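Local coordinates for protein transcarboxylase 5S subunit (Propionibacterium freudenreichii subsp. shermanii, PDB 1RQB) that transfers a carboxyl group from the biotin of the 1.3S subunit to pyruvate, forming oxaloacetate, and uses a bound cobalt ion, at residues T28-R33 with S63-G68; S97-L102 with G130-R135. One frame throughout, in Å; residues are numbered along the deposited sequence.

Contacts 1 and 2 are neighbouring pieces of one parallel barrel wall, with centres about 8 Å apart. They are joined where strand 63-68 pairs with strand 99-103. Gln100 OE1 is a probable hydrogen-bond partner of Ser63 OG, 2.6 Å away, on the barrel's inner side. Contact 1 is buried throughout, whereas contact 2 reaches the surface at Arg98, near the start of its strand. In contact 1 the strand pairing gives way to the start of helix 31-39, two waters and an Arg33–Glu65 salt bridge beside the cobalt. Contact 2 keeps its backbone ladder, with Gln100 and Arg135 inside, among Val133 and Leu102, and selenomethionines and a phenylalanine on the helix side.

Contact 1 of 2, residues T28-R33 with S63-G68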
loop_
_atom_site.group_PDB
_atom_site.type_symbol
_atom_site.label_atom_id
_atom_site.label_comp_id
_atom_site.label_asym_id
_atom_site.label_seq_id
_atom_site.Cartn_x
_atom_site.Cartn_y
_atom_site.Cartn_z
ATOM N N THR A 28 -16.135 8.465 1.680
ATOM C CA THR A 28 -16.279 9.205 0.418
ATOM C C THR A 28 -15.408 8.496 -0.622
ATOM O O THR A 28 -14.225 8.257 -0.383
ATOM C CB THR A 28 -15.834 10.675 0.566
ATOM O OG1 THR A 28 -16.870 11.410 1.221
ATOM C CG2 THR A 28 -15.562 11.322 -0.814
ATOM N N GLU A 29 -16.003 8.129 -1.759
ATOM C CA GLU A 29 -15.288 7.425 -2.834
ATOM C C GLU A 29 -14.653 8.445 -3.783
ATOM O O GLU A 29 -15.304 9.398 -4.210
ATOM C CB GLU A 29 -16.253 6.505 -3.590
ATOM C CG GLU A 29 -15.619 5.713 -4.748
ATOM C CD GLU A 29 -14.434 4.846 -4.324
ATOM O OE1 GLU A 29 -14.556 3.994 -3.400
ATOM O OE2 GLU A 29 -13.368 5.017 -4.932
ATOM N N LEU A 30 -13.392 8.204 -4.154
ATOM C CA LEU A 30 -12.630 9.150 -4.981
ATOM C C LEU A 30 -12.294 8.603 -6.371
ATOM O O LEU A 30 -11.625 9.287 -7.145
ATOM C CB LEU A 30 -11.305 9.463 -4.284
ATOM C CG LEU A 30 -11.376 10.015 -2.859
ATOM C CD1 LEU A 30 -9.975 9.969 -2.219
ATOM C CD2 LEU A 30 -11.889 11.454 -2.912
ATOM N N VAL A 31 -12.753 7.407 -6.710
ATOM C CA VAL A 31 -12.363 6.798 -7.992
ATOM C C VAL A 31 -12.714 7.647 -9.215
ATOM O O VAL A 31 -11.978 7.625 -10.202
ATOM C CB VAL A 31 -12.972 5.366 -8.179
ATOM C CG1 VAL A 31 -14.491 5.443 -8.343
ATOM C CG2 VAL A 31 -12.339 4.683 -9.408
ATOM N N LEU A 32 -13.802 8.411 -9.167
ATOM C CA LEU A 32 -14.224 9.180 -10.347
ATOM C C LEU A 32 -13.508 10.527 -10.480
ATOM O O LEU A 32 -13.695 11.221 -11.478
ATOM C CB LEU A 32 -15.734 9.402 -10.330
ATOM C CG LEU A 32 -16.569 8.117 -10.283
ATOM C CD1 LEU A 32 -18.042 8.498 -10.245
ATOM C CD2 LEU A 32 -16.273 7.213 -11.491
ATOM N N ARG A 33 -12.695 10.911 -9.504
ATOM C CA ARG A 33 -12.004 12.201 -9.646
ATOM C C ARG A 33 -10.545 12.105 -9.199
ATOM O O ARG A 33 -9.644 11.959 -10.025
ATOM C CB ARG A 33 -12.744 13.303 -8.860
ATOM C CG ARG A 33 -12.345 14.752 -9.235
ATOM C CD ARG A 33 -10.930 15.139 -8.838
ATOM N NE ARG A 33 -10.780 15.198 -7.383
ATOM C CZ ARG A 33 -9.766 15.789 -6.760
ATOM N NH1 ARG A 33 -8.801 16.367 -7.467
ATOM N NH2 ARG A 33 -9.726 15.812 -5.429
ATOM N N SER A 63 -20.503 10.351 0.180
ATOM C CA SER A 63 -20.467 11.199 -1.021
ATOM C C SER A 63 -19.562 10.537 -2.059
ATOM O O SER A 63 -18.785 9.637 -1.743
ATOM C CB SER A 63 -19.946 12.618 -0.715
ATOM O OG SER A 63 -18.552 12.625 -0.437
ATOM N N VAL A 64 -19.703 10.989 -3.295
ATOM C CA VAL A 64 -18.919 10.495 -4.437
ATOM C C VAL A 64 -18.208 11.690 -5.077
ATOM O O VAL A 64 -18.849 12.563 -5.661
ATOM C CB VAL A 64 -19.854 9.837 -5.475
ATOM C CG1 VAL A 64 -19.048 9.356 -6.680
ATOM C CG2 VAL A 64 -20.605 8.653 -4.812
ATOM N N GLU A 65 -16.885 11.756 -4.954
ATOM C CA GLU A 65 -16.183 12.898 -5.555
ATOM C C GLU A 65 -16.121 12.629 -7.060
ATOM O O GLU A 65 -15.610 11.594 -7.482
ATOM C CB GLU A 65 -14.776 13.040 -4.954
ATOM C CG GLU A 65 -14.121 14.376 -5.311
ATOM C CD GLU A 65 -12.634 14.404 -5.017
ATOM O OE1 GLU A 65 -12.196 15.277 -4.238
ATOM O OE2 GLU A 65 -11.908 13.556 -5.577
ATOM N N CYS A 66 -16.642 13.540 -7.877
ATOM C CA CYS A 66 -16.659 13.242 -9.316
ATOM C C CYS A 66 -16.454 14.490 -10.176
ATOM O O CYS A 66 -16.640 14.432 -11.390
ATOM C CB CYS A 66 -18.002 12.613 -9.681
ATOM S SG CYS A 66 -19.392 13.694 -9.264
ATOM N N TRP A 67 -16.052 15.608 -9.585
ATOM C CA TRP A 67 -15.895 16.808 -10.418
ATOM C C TRP A 67 -14.912 17.779 -9.762
ATOM O O TRP A 67 -14.548 17.632 -8.596
ATOM C CB TRP A 67 -17.269 17.478 -10.611
ATOM C CG TRP A 67 -17.456 18.142 -11.966
ATOM C CD1 TRP A 67 -17.366 17.539 -13.189
ATOM C CD2 TRP A 67 -17.798 19.516 -12.218
ATOM N NE1 TRP A 67 -17.635 18.450 -14.190
ATOM C CE2 TRP A 67 -17.904 19.669 -13.623
ATOM C CE3 TRP A 67 -18.021 20.633 -11.394
ATOM C CZ2 TRP A 67 -18.231 20.894 -14.223
ATOM C CZ3 TRP A 67 -18.343 21.857 -11.991
ATOM C CH2 TRP A 67 -18.447 21.973 -13.396
ATOM N N GLY A 68 -14.476 18.765 -10.534
ATOM C CA GLY A 68 -13.549 19.737 -9.996
ATOM C C GLY A 68 -12.124 19.242 -10.060
ATOM O O GLY A 68 -11.821 18.272 -10.753
HETATM O O HOH W 1 -15.642 8.941 -7.057
HETATM O O HOH W 2 -14.567 13.393 -13.118
#
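Glu65 OE2 is gripped by Arg33 NE and by the backbone N of Asp34, a cobalt ligand. The Arg33 NE to Glu65 OE2 bond is short, 2.7 Å, but bent and weak. Arg33 NH2 donates to Glu65 OE1 at 2.8 Å, on the syn side but 34° out of the carboxylate plane. The guanidinium and carboxylate planes are 62° apart, so this is not a flat two-pronged pair. Bends at chi2 and chi3 of Arg33 set CD and NE so that NE meets Glu65 OE2. Arg33 NH2 also bonds the carboxylated lysine at position 195, and NH1 bonds Gln37.

Earlier in both segments the strands pair in parallel. Glu65 N donates to Glu29 O at 2.9 Å, and Glu29 N to Ser63 O at 3.2 Å. After Glu29 the chain turns into a helix, and Glu29 OE2 caps it by accepting from Val31 N. OE2 also accepts from Ile253 N, and OE1 bonds Thr265 OG1. Water 1 donates to Glu29 O and Glu65 O and accepts from Leu32 N; water 2 joins Leu32 O to Cys66 O. Leu32 CD1 meets Val64 CG1 at 3.8 Å, and Phe90 of helix 83-93 covers Leu32 and Cys66. With the nearest Arg33 side-chain atom about 4 Å from the cobalt ion, this is the metal and substrate site at the C-terminal ends of the TIM-barrel strands.

Contact 2 of 2, residues S97-L102 with G130-R135; sequences SRLQML and GMDVFR
Gln100 NE2 lies over one face of the Arg135 guanidinium, 3.1 Å above its plane and offset toward the rim. The amide and guanidinium planes are 63° apart. Gln100 NE2 and Arg135 NH2 are both donors, so this is packing and not a hydrogen bond. Gln100 OE1 bonds Ser63 OG of strand 63-68. Arg135 finds its acceptors elsewhere, NE in Gln161 and NH1 in Asp250. The Phe134 ring carries Met131 CG over one face. Met101, a selenomethionine, reaches the same ring obliquely, its SE 3.7 Å from Phe134 CD2, a Met-aromatic contact. Its chi1 of 70° sets CG between the backbone N and carbonyl carbon, 4.0 Å from Phe134 CD2.

Strand 99-103, helix 116-128 and strand 133-136 form one beta-alpha-beta unit of the TIM barrel. Gln100, Val133, Leu102 and Arg135 face inward. Met101 and Phe134 face the helix, where Met101 touches Phe122 and Ser126. The parallel ladder runs from Val133 N to Leu99 O (2.8 Å), from Met101 N to Val133 O and from Arg135 N to Met101 O. Leu99 O takes a second donor, Asp132 N, which comes in tilted from the carbonyl plane.

Asp132 OD2 receives Leu99 N at 2.8 Å on the anti lone pair, and also forms a salt bridge with Arg91. Gly130, just past helix 116-128, takes positive phi in a Schellman motif. The SE of Met131, also a selenomethionine, sits 3.8 Å from Met101 CB, the two side chains crossing at about a right angle. Leu102 CD1 rests on Arg135 CD at 3.8 Å, and the Leu102 side chain also touches Phe137.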
loop_
_atom_site.group_PDB
_atom_site.type_symbol
_atom_site.label_atom_id
_atom_site.label_comp_id
_atom_site.label_asym_id
_atom_site.label_seq_id
_atom_site.Cartn_x
_atom_site.Cartn_y
_atom_site.Cartn_z
ATOM N N SER A 97 -27.057 9.728 -4.826
ATOM C CA SER A 97 -25.788 10.008 -4.140
ATOM C C SER A 97 -25.523 11.506 -3.979
ATOM O O SER A 97 -26.016 12.333 -4.745
ATOM C CB SER A 97 -24.623 9.420 -4.946
ATOM O OG SER A 97 -24.843 8.066 -5.266
ATOM N N ARG A 98 -24.727 11.827 -2.960
ATOM C CA ARG A 98 -24.279 13.214 -2.769
ATOM C C ARG A 98 -23.055 13.391 -3.669
ATOM O O ARG A 98 -22.025 12.762 -3.434
ATOM C CB ARG A 98 -23.804 13.506 -1.335
ATOM C CG ARG A 98 -24.822 13.393 -0.234
ATOM C CD ARG A 98 -24.215 13.946 1.067
ATOM N NE ARG A 98 -25.136 13.817 2.189
ATOM C CZ ARG A 98 -25.395 12.673 2.818
ATOM N NH1 ARG A 98 -24.798 11.537 2.445
ATOM N NH2 ARG A 98 -26.271 12.662 3.814
ATOM N N LEU A 99 -23.165 14.215 -4.703
ATOM C CA LEU A 99 -22.006 14.434 -5.579
ATOM C C LEU A 99 -21.106 15.479 -4.921
ATOM O O LEU A 99 -21.592 16.435 -4.317
ATOM C CB LEU A 99 -22.451 14.912 -6.961
ATOM C CG LEU A 99 -23.435 13.984 -7.686
ATOM C CD1 LEU A 99 -23.583 14.438 -9.142
ATOM C CD2 LEU A 99 -22.944 12.553 -7.631
ATOM N N GLN A 100 -19.795 15.289 -5.038
ATOM C CA GLN A 100 -18.852 16.214 -4.395
ATOM C C GLN A 100 -17.792 16.668 -5.398
ATOM O O GLN A 100 -17.407 15.914 -6.291
ATOM C CB GLN A 100 -18.195 15.488 -3.219
ATOM C CG GLN A 100 -17.229 16.314 -2.403
ATOM C CD GLN A 100 -16.852 15.616 -1.099
ATOM O OE1 GLN A 100 -17.713 15.077 -0.406
ATOM N NE2 GLN A 100 -15.567 15.640 -0.758
HETATM N N MSE A 101 -17.341 17.913 -5.250
HETATM C CA MSE A 101 -16.285 18.448 -6.123
HETATM C C MSE A 101 -15.252 19.169 -5.256
HETATM O O MSE A 101 -15.516 19.501 -4.101
HETATM C CB MSE A 101 -16.833 19.467 -7.131
HETATM C CG MSE A 101 -17.286 20.801 -6.516
HETATM SE SE MSE A 101 -17.644 22.207 -7.858
HETATM C CE MSE A 101 -15.928 22.174 -8.763
ATOM N N LEU A 102 -14.077 19.384 -5.838
ATOM C CA LEU A 102 -12.986 20.130 -5.198
ATOM C C LEU A 102 -12.907 21.463 -5.945
ATOM O O LEU A 102 -12.792 21.478 -7.170
ATOM C CB LEU A 102 -11.653 19.380 -5.345
ATOM C CG LEU A 102 -10.457 20.105 -4.709
ATOM C CD1 LEU A 102 -10.615 20.099 -3.190
ATOM C CD2 LEU A 102 -9.134 19.438 -5.109
ATOM N N GLY A 130 -26.382 19.954 -10.539
ATOM C CA GLY A 130 -26.350 18.789 -9.665
ATOM C C GLY A 130 -25.357 18.635 -8.520
ATOM O O GLY A 130 -25.485 17.696 -7.736
HETATM N N MSE A 131 -24.393 19.535 -8.385
HETATM C CA MSE A 131 -23.385 19.387 -7.323
HETATM C C MSE A 131 -24.044 19.510 -5.945
HETATM O O MSE A 131 -24.873 20.391 -5.725
HETATM C CB MSE A 131 -22.300 20.443 -7.502
HETATM C CG MSE A 131 -21.096 20.202 -6.637
HETATM SE SE MSE A 131 -20.465 18.387 -6.948
HETATM C CE MSE A 131 -20.088 18.486 -8.819
ATOM N N ASP A 132 -23.659 18.639 -5.008
ATOM C CA ASP A 132 -24.251 18.635 -3.660
ATOM C C ASP A 132 -23.264 19.144 -2.607
ATOM O O ASP A 132 -23.611 19.977 -1.770
ATOM C CB ASP A 132 -24.681 17.212 -3.254
ATOM C CG ASP A 132 -25.798 16.658 -4.121
ATOM O OD1 ASP A 132 -26.867 17.307 -4.197
ATOM O OD2 ASP A 132 -25.615 15.570 -4.719
ATOM N N VAL A 133 -22.043 18.615 -2.631
ATOM C CA VAL A 133 -21.027 18.995 -1.639
ATOM C C VAL A 133 -19.879 19.720 -2.344
ATOM O O VAL A 133 -19.332 19.237 -3.334
ATOM C CB VAL A 133 -20.455 17.740 -0.915
ATOM C CG1 VAL A 133 -19.388 18.153 0.096
ATOM C CG2 VAL A 133 -21.579 16.976 -0.212
ATOM N N PHE A 134 -19.530 20.888 -1.825
ATOM C CA PHE A 134 -18.432 21.673 -2.403
ATOM C C PHE A 134 -17.264 21.736 -1.417
ATOM O O PHE A 134 -17.356 22.370 -0.367
ATOM C CB PHE A 134 -18.877 23.110 -2.695
ATOM C CG PHE A 134 -19.903 23.231 -3.799
ATOM C CD1 PHE A 134 -21.242 22.924 -3.569
ATOM C CD2 PHE A 134 -19.527 23.708 -5.056
ATOM C CE1 PHE A 134 -22.208 23.102 -4.588
ATOM C CE2 PHE A 134 -20.467 23.890 -6.071
ATOM C CZ PHE A 134 -21.816 23.587 -5.832
ATOM N N ARG A 135 -16.169 21.068 -1.739
ATOM C CA ARG A 135 -14.990 21.157 -0.866
ATOM C C ARG A 135 -14.181 22.363 -1.347
ATOM O O ARG A 135 -13.528 22.316 -2.388
ATOM C CB ARG A 135 -14.166 19.868 -0.925
ATOM C CG ARG A 135 -12.853 19.946 -0.124
ATOM C CD ARG A 135 -12.148 18.590 -0.080
ATOM N NE ARG A 135 -12.900 17.623 0.714
ATOM C CZ ARG A 135 -12.609 16.328 0.796
ATOM N NH1 ARG A 135 -11.581 15.832 0.117
ATOM N NH2 ARG A 135 -13.325 15.539 1.584
#